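Local coordinates for protein acyl-CoA dehydrogenase (Slackia heliotrinireducens, PDB 4RM7) that belongs to the acyl-CoA dehydrogenase family, pairing helical N- and C-terminal domains with a strand-rich middle domain, in an assembly of four chains, at residues A[263-267]-A[340-344]; A[297-302]-A[321-326]. All coordinates share one frame; numbering follows the deposited sequence.

Contact 1: A[263-267]-A[340-344]; sequences DAVAW and ILGGR
Trp267, on helix 234-270, lays its indole against Leu341, in the last turn of helix 316-341. The apolar contacts make up most of the interface. CA of Leu341 stands over the five-membered ring, 4.0 Å from its centroid and only 5° off the ring normal, a CH-pi contact made by the backbone rather than by the branch. Leu341 O lies above the same plane but displaced toward the rim, 3.6 Å from Trp267 CZ2. On the same face, the CD2 methyl of Leu341 packs against the root of the indole, at Trp267 CB and CG. With chi1 at 178°, anti to the backbone N, the indole is carried away from its own helix and across the end of the other. Ile340 adds two milder apolar touches, CD1 to Ala264 CB at 4.1 Å and CG2 to Trp267 CD1 at 4.2 Å; its side chain also packs on Leu288 and Met291 of helix 282-311.

Polar groups also border the indole: Ile340 O lies 3.5 Å from Trp267 NE1, and Arg344, extended from CG to NE, brings its guanidinium to the far rim beside Trp267 CH2. CZ lies in the ring plane at the edge, and the two planes are 56° apart, so this is no stack; the arginine is also poorly ordered. Asp263 spends its carboxylate outside the pair, in a salt bridge to Arg351.

No hydrogen bond joins the two segments, so dispersion and fit of shape probably hold the end of helix 316-341, where Gly342 turns the chain out of the helix, against the indole.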
loop_
_atom_site.group_PDB
_atom_site.type_symbol
_atom_site.label_atom_id
_atom_site.label_comp_id
_atom_site.label_asym_id
_atom_site.label_seq_id
_atom_site.Cartn_x
_atom_site.Cartn_y
_atom_site.Cartn_z
ATOM N N ASP A 263 -14.303 9.285 -16.658
ATOM C CA ASP A 263 -15.468 9.751 -15.883
ATOM C C ASP A 263 -15.036 10.580 -14.672
ATOM O O ASP A 263 -15.634 11.626 -14.380
ATOM C CB ASP A 263 -16.353 8.580 -15.417
ATOM C CG ASP A 263 -16.984 7.821 -16.577
ATOM O OD1 ASP A 263 -16.935 8.331 -17.713
ATOM O OD2 ASP A 263 -17.525 6.714 -16.356
ATOM N N ALA A 264 -14.006 10.102 -13.972
ATOM C CA ALA A 264 -13.431 10.820 -12.839
ATOM C C ALA A 264 -12.999 12.228 -13.248
ATOM O O ALA A 264 -13.357 13.213 -12.597
ATOM C CB ALA A 264 -12.235 10.045 -12.264
ATOM N N VAL A 265 -12.233 12.316 -14.332
ATOM C CA VAL A 265 -11.752 13.599 -14.818
ATOM C C VAL A 265 -12.932 14.496 -15.226
ATOM O O VAL A 265 -12.982 15.666 -14.861
ATOM C CB VAL A 265 -10.767 13.418 -16.000
ATOM C CG1 VAL A 265 -10.433 14.744 -16.603
ATOM C CG2 VAL A 265 -9.472 12.717 -15.528
ATOM N N ALA A 266 -13.901 13.948 -15.942
ATOM C CA ALA A 266 -15.028 14.762 -16.368
ATOM C C ALA A 266 -15.823 15.278 -15.162
ATOM O O ALA A 266 -16.285 16.427 -15.147
ATOM C CB ALA A 266 -15.929 13.987 -17.307
ATOM N N TRP A 267 -15.966 14.434 -14.148
ATOM C CA TRP A 267 -16.644 14.841 -12.930
ATOM C C TRP A 267 -15.847 15.933 -12.234
ATOM O O TRP A 267 -16.393 16.938 -11.807
ATOM C CB TRP A 267 -16.825 13.655 -11.987
ATOM C CG TRP A 267 -17.484 14.014 -10.689
ATOM C CD1 TRP A 267 -16.874 14.493 -9.562
ATOM C CD2 TRP A 267 -18.878 13.914 -10.379
ATOM N NE1 TRP A 267 -17.806 14.701 -8.572
ATOM C CE2 TRP A 267 -19.044 14.354 -9.048
ATOM C CE3 TRP A 267 -20.010 13.506 -11.105
ATOM C CZ2 TRP A 267 -20.297 14.405 -8.425
ATOM C CZ3 TRP A 267 -21.252 13.552 -10.484
ATOM C CH2 TRP A 267 -21.385 14.000 -9.159
ATOM N N ILE A 340 -13.871 9.548 -6.152
ATOM C CA ILE A 340 -13.986 10.888 -6.679
ATOM C C ILE A 340 -15.423 11.254 -7.056
ATOM O O ILE A 340 -15.839 12.383 -6.814
ATOM C CB ILE A 340 -13.063 11.094 -7.901
ATOM C CG1 ILE A 340 -11.598 11.125 -7.460
ATOM C CG2 ILE A 340 -13.350 12.395 -8.571
ATOM C CD1 ILE A 340 -10.631 10.915 -8.605
ATOM N N LEU A 341 -16.187 10.326 -7.628
ATOM C CA LEU A 341 -17.579 10.632 -7.999
ATOM C C LEU A 341 -18.487 10.728 -6.776
ATOM O O LEU A 341 -19.600 11.224 -6.873
ATOM C CB LEU A 341 -18.155 9.594 -8.953
ATOM C CG LEU A 341 -17.461 9.267 -10.272
ATOM C CD1 LEU A 341 -18.308 8.307 -11.051
ATOM C CD2 LEU A 341 -17.251 10.467 -11.094
ATOM N N GLY A 342 -18.006 10.248 -5.634
ATOM C CA GLY A 342 -18.702 10.406 -4.369
ATOM C C GLY A 342 -19.789 9.362 -4.199
ATOM O O GLY A 342 -19.741 8.312 -4.835
ATOM N N GLY A 343 -20.776 9.672 -3.359
ATOM C CA GLY A 343 -21.852 8.753 -3.019
ATOM C C GLY A 343 -22.579 8.151 -4.203
ATOM O O GLY A 343 -22.731 6.933 -4.276
ATOM N N ARG A 344 -23.044 8.997 -5.118
ATOM C CA ARG A 344 -23.567 8.499 -6.384
ATOM C C ARG A 344 -22.408 7.891 -7.142
ATOM O O ARG A 344 -21.289 8.378 -7.047
ATOM C CB ARG A 344 -24.237 9.606 -7.190
ATOM C CG ARG A 344 -23.537 10.942 -7.147
ATOM C CD ARG A 344 -24.508 12.031 -7.552
ATOM N NE ARG A 344 -23.930 13.366 -7.438
ATOM C CZ ARG A 344 -23.894 14.079 -6.315
ATOM N NH1 ARG A 344 -24.397 13.581 -5.195
ATOM N NH2 ARG A 344 -23.351 15.290 -6.308
#

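Contact 2: A[297-302]-A[321-326]; sequences NMRNLV and LMKYYV
Leu301 and Tyr325 meet across an antiparallel helical hairpin, formed by the consecutive helices 282-311 and 316-341 in the all-helical C-terminal domain of the acyl-CoA dehydrogenase fold. The axes of the two segments run at 159° to each other and approach to 9.4 Å, with Leu301 facing Met322 and Met298 facing Val326.

Nearly all of the contact is apolar. Leu301 sends its CD1 branch to the base of the tyrosine, 3.6 Å from Tyr325 CD2 and also close to Tyr325 CB, the two side chains crossing at about a right angle. One turn earlier, the CG methylene of Met298, a selenomethionine, divides its contacts, lying 3.9 Å from Tyr325 CE2 and the same distance from Val326 CG1. The chain stays extended to the selenium, which lies beside Val326 CG1; the bend beyond it turns only the terminal CE methyl. At the other end of the segments Val302 uses a single methyl, CG2, which touches Met322 CG at 4.0 Å and Val326 CG2 at 4.2 Å. Met322, likewise selenomethionine, starts out toward the facing helix but ends turned away from it. Val302 and Met322 both pack on Cys250 of helix 234-270, whereas Leu301 touches Thr296 of a neighbouring subunit.

The polar element is small. Tyr325 CG is trans to its own N, which extends the ring along helix 282-311 until the hydroxyl arrives beside Asn297, a residue that also packs on Asn297 of the neighbouring subunit. The amide and ring planes are 67° apart. Asn297 ND2 donates to Tyr325 OH in a weak hydrogen bond of 3.5 Å, with an N-H...O angle of 160°.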
loop_
_atom_site.group_PDB
_atom_site.type_symbol
_atom_site.label_atom_id
_atom_site.label_comp_id
_atom_site.label_asym_id
_atom_site.label_seq_id
_atom_site.Cartn_x
_atom_site.Cartn_y
_atom_site.Cartn_z
ATOM N N ASN A 297 1.683 2.782 -16.495
ATOM C CA ASN A 297 2.372 1.521 -16.253
ATOM C C ASN A 297 1.650 0.325 -16.908
ATOM O O ASN A 297 2.264 -0.470 -17.606
ATOM C CB ASN A 297 2.546 1.300 -14.734
ATOM C CG ASN A 297 3.616 2.210 -14.117
ATOM O OD1 ASN A 297 4.461 2.765 -14.822
ATOM N ND2 ASN A 297 3.598 2.340 -12.792
HETATM N N MSE A 298 0.346 0.214 -16.685
HETATM C CA MSE A 298 -0.465 -0.815 -17.320
HETATM C C MSE A 298 -0.262 -0.875 -18.823
HETATM O O MSE A 298 -0.060 -1.956 -19.382
HETATM C CB MSE A 298 -1.943 -0.579 -17.050
HETATM C CG MSE A 298 -2.367 -0.786 -15.613
HETATM SE SE MSE A 298 -4.296 -0.496 -15.495
HETATM C CE MSE A 298 -4.282 0.939 -14.189
ATOM N N ARG A 299 -0.318 0.291 -19.463
ATOM C CA ARG A 299 -0.272 0.389 -20.918
ATOM C C ARG A 299 1.101 -0.026 -21.412
ATOM O O ARG A 299 1.229 -0.782 -22.369
ATOM C CB ARG A 299 -0.620 1.810 -21.377
ATOM C CG ARG A 299 -0.789 1.960 -22.878
ATOM C CD ARG A 299 -1.470 3.285 -23.262
ATOM N NE ARG A 299 -2.898 3.249 -22.977
ATOM C CZ ARG A 299 -3.538 4.046 -22.121
ATOM N NH1 ARG A 299 -2.873 4.972 -21.430
ATOM N NH2 ARG A 299 -4.856 3.893 -21.943
ATOM N N ASN A 300 2.128 0.464 -20.734
ATOM C CA ASN A 300 3.482 0.068 -21.013
ATOM C C ASN A 300 3.700 -1.458 -20.905
ATOM O O ASN A 300 4.406 -2.035 -21.717
ATOM C CB ASN A 300 4.425 0.794 -20.066
ATOM C CG ASN A 300 4.726 2.210 -20.516
ATOM O OD1 ASN A 300 4.602 2.535 -21.703
ATOM N ND2 ASN A 300 5.154 3.054 -19.575
ATOM N N LEU A 301 3.091 -2.106 -19.916
ATOM C CA LEU A 301 3.297 -3.533 -19.739
ATOM C C LEU A 301 2.524 -4.299 -20.798
ATOM O O LEU A 301 3.055 -5.224 -21.408
ATOM C CB LEU A 301 2.878 -3.994 -18.349
ATOM C CG LEU A 301 3.759 -3.519 -17.192
ATOM C CD1 LEU A 301 3.138 -3.922 -15.852
ATOM C CD2 LEU A 301 5.166 -4.079 -17.290
ATOM N N VAL A 302 1.286 -3.888 -21.049
ATOM C CA VAL A 302 0.457 -4.582 -22.028
ATOM C C VAL A 302 1.028 -4.409 -23.444
ATOM O O VAL A 302 1.308 -5.396 -24.133
ATOM C CB VAL A 302 -0.986 -4.095 -21.952
ATOM C CG1 VAL A 302 -1.828 -4.750 -23.029
ATOM C CG2 VAL A 302 -1.553 -4.434 -20.591
ATOM N N LEU A 321 4.587 -10.739 -15.545
ATOM C CA LEU A 321 4.703 -9.494 -14.779
ATOM C C LEU A 321 3.513 -8.584 -15.084
ATOM O O LEU A 321 2.914 -8.020 -14.190
ATOM C CB LEU A 321 6.027 -8.776 -15.079
ATOM C CG LEU A 321 7.303 -9.493 -14.623
ATOM C CD1 LEU A 321 8.533 -8.672 -14.977
ATOM C CD2 LEU A 321 7.265 -9.791 -13.124
HETATM N N MSE A 322 3.180 -8.470 -16.363
HETATM C CA MSE A 322 1.972 -7.809 -16.823
HETATM C C MSE A 322 0.717 -8.322 -16.104
HETATM O O MSE A 322 -0.042 -7.546 -15.554
HETATM C CB MSE A 322 1.830 -8.010 -18.339
HETATM C CG MSE A 322 0.566 -7.447 -18.923
HETATM SE SE MSE A 322 0.116 -8.350 -20.574
HETATM C CE MSE A 322 -0.513 -10.024 -19.768
ATOM N N LYS A 323 0.500 -9.629 -16.092
ATOM C CA LYS A 323 -0.715 -10.163 -15.479
ATOM C C LYS A 323 -0.727 -9.946 -13.972
ATOM O O LYS A 323 -1.782 -9.846 -13.362
ATOM C CB LYS A 323 -0.874 -11.656 -15.797
ATOM C CG LYS A 323 -2.211 -12.243 -15.363
ATOM C CD LYS A 323 -3.361 -11.386 -15.887
ATOM C CE LYS A 323 -4.713 -12.077 -15.738
ATOM N NZ LYS A 323 -5.024 -12.435 -14.332
ATOM N N TYR A 324 0.451 -9.884 -13.365
ATOM C CA TYR A 324 0.536 -9.691 -11.921
ATOM C C TYR A 324 0.099 -8.283 -11.556
ATOM O O TYR A 324 -0.550 -8.057 -10.541
ATOM C CB TYR A 324 1.972 -9.948 -11.420
ATOM C CG TYR A 324 2.156 -9.804 -9.919
ATOM C CD1 TYR A 324 1.804 -10.826 -9.057
ATOM C CD2 TYR A 324 2.698 -8.647 -9.371
ATOM C CE1 TYR A 324 1.978 -10.706 -7.684
ATOM C CE2 TYR A 324 2.883 -8.510 -7.983
ATOM C CZ TYR A 324 2.519 -9.542 -7.153
ATOM O OH TYR A 324 2.680 -9.411 -5.785
ATOM N N TYR A 325 0.449 -7.331 -12.406
ATOM C CA TYR A 325 0.305 -5.951 -12.038
ATOM C C TYR A 325 -1.046 -5.353 -12.443
ATOM O O TYR A 325 -1.660 -4.625 -11.672
ATOM C CB TYR A 325 1.448 -5.125 -12.659
ATOM C CG TYR A 325 1.302 -3.637 -12.399
ATOM C CD1 TYR A 325 1.714 -3.069 -11.184
ATOM C CD2 TYR A 325 0.736 -2.805 -13.348
ATOM C CE1 TYR A 325 1.571 -1.699 -10.936
ATOM C CE2 TYR A 325 0.601 -1.422 -13.116
ATOM C CZ TYR A 325 1.015 -0.881 -11.908
ATOM O OH TYR A 325 0.885 0.477 -11.691
ATOM N N VAL A 326 -1.502 -5.667 -13.645
ATOM C CA VAL A 326 -2.511 -4.841 -14.295
ATOM C C VAL A 326 -3.931 -4.966 -13.736
ATOM O O VAL A 326 -4.550 -3.943 -13.481
ATOM C CB VAL A 326 -2.537 -5.097 -15.833
ATOM C CG1 VAL A 326 -3.727 -4.365 -16.500
ATOM C CG2 VAL A 326 -1.225 -4.602 -16.436
#

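Both contacts use helix 316-341, at different points along it. Contact 2 joins its first half to helix 282-311, the element just before it, whereas contact 1 joins its C-terminal end to helix 234-270; the residues of contact 2 thus lie within the chain loop that contact 1 closes. Their centres are 25 Å apart and they do not touch. Contact 2 is buried nearer the middle of the chain, between side chains of two continuous helices. Contact 1 is peripheral and only partly buried, and a flat aromatic group there meets backbone atoms and a poorly ordered arginine where a helix gives way to loop. A weak polar bond crosses in contact 2, none in contact 1.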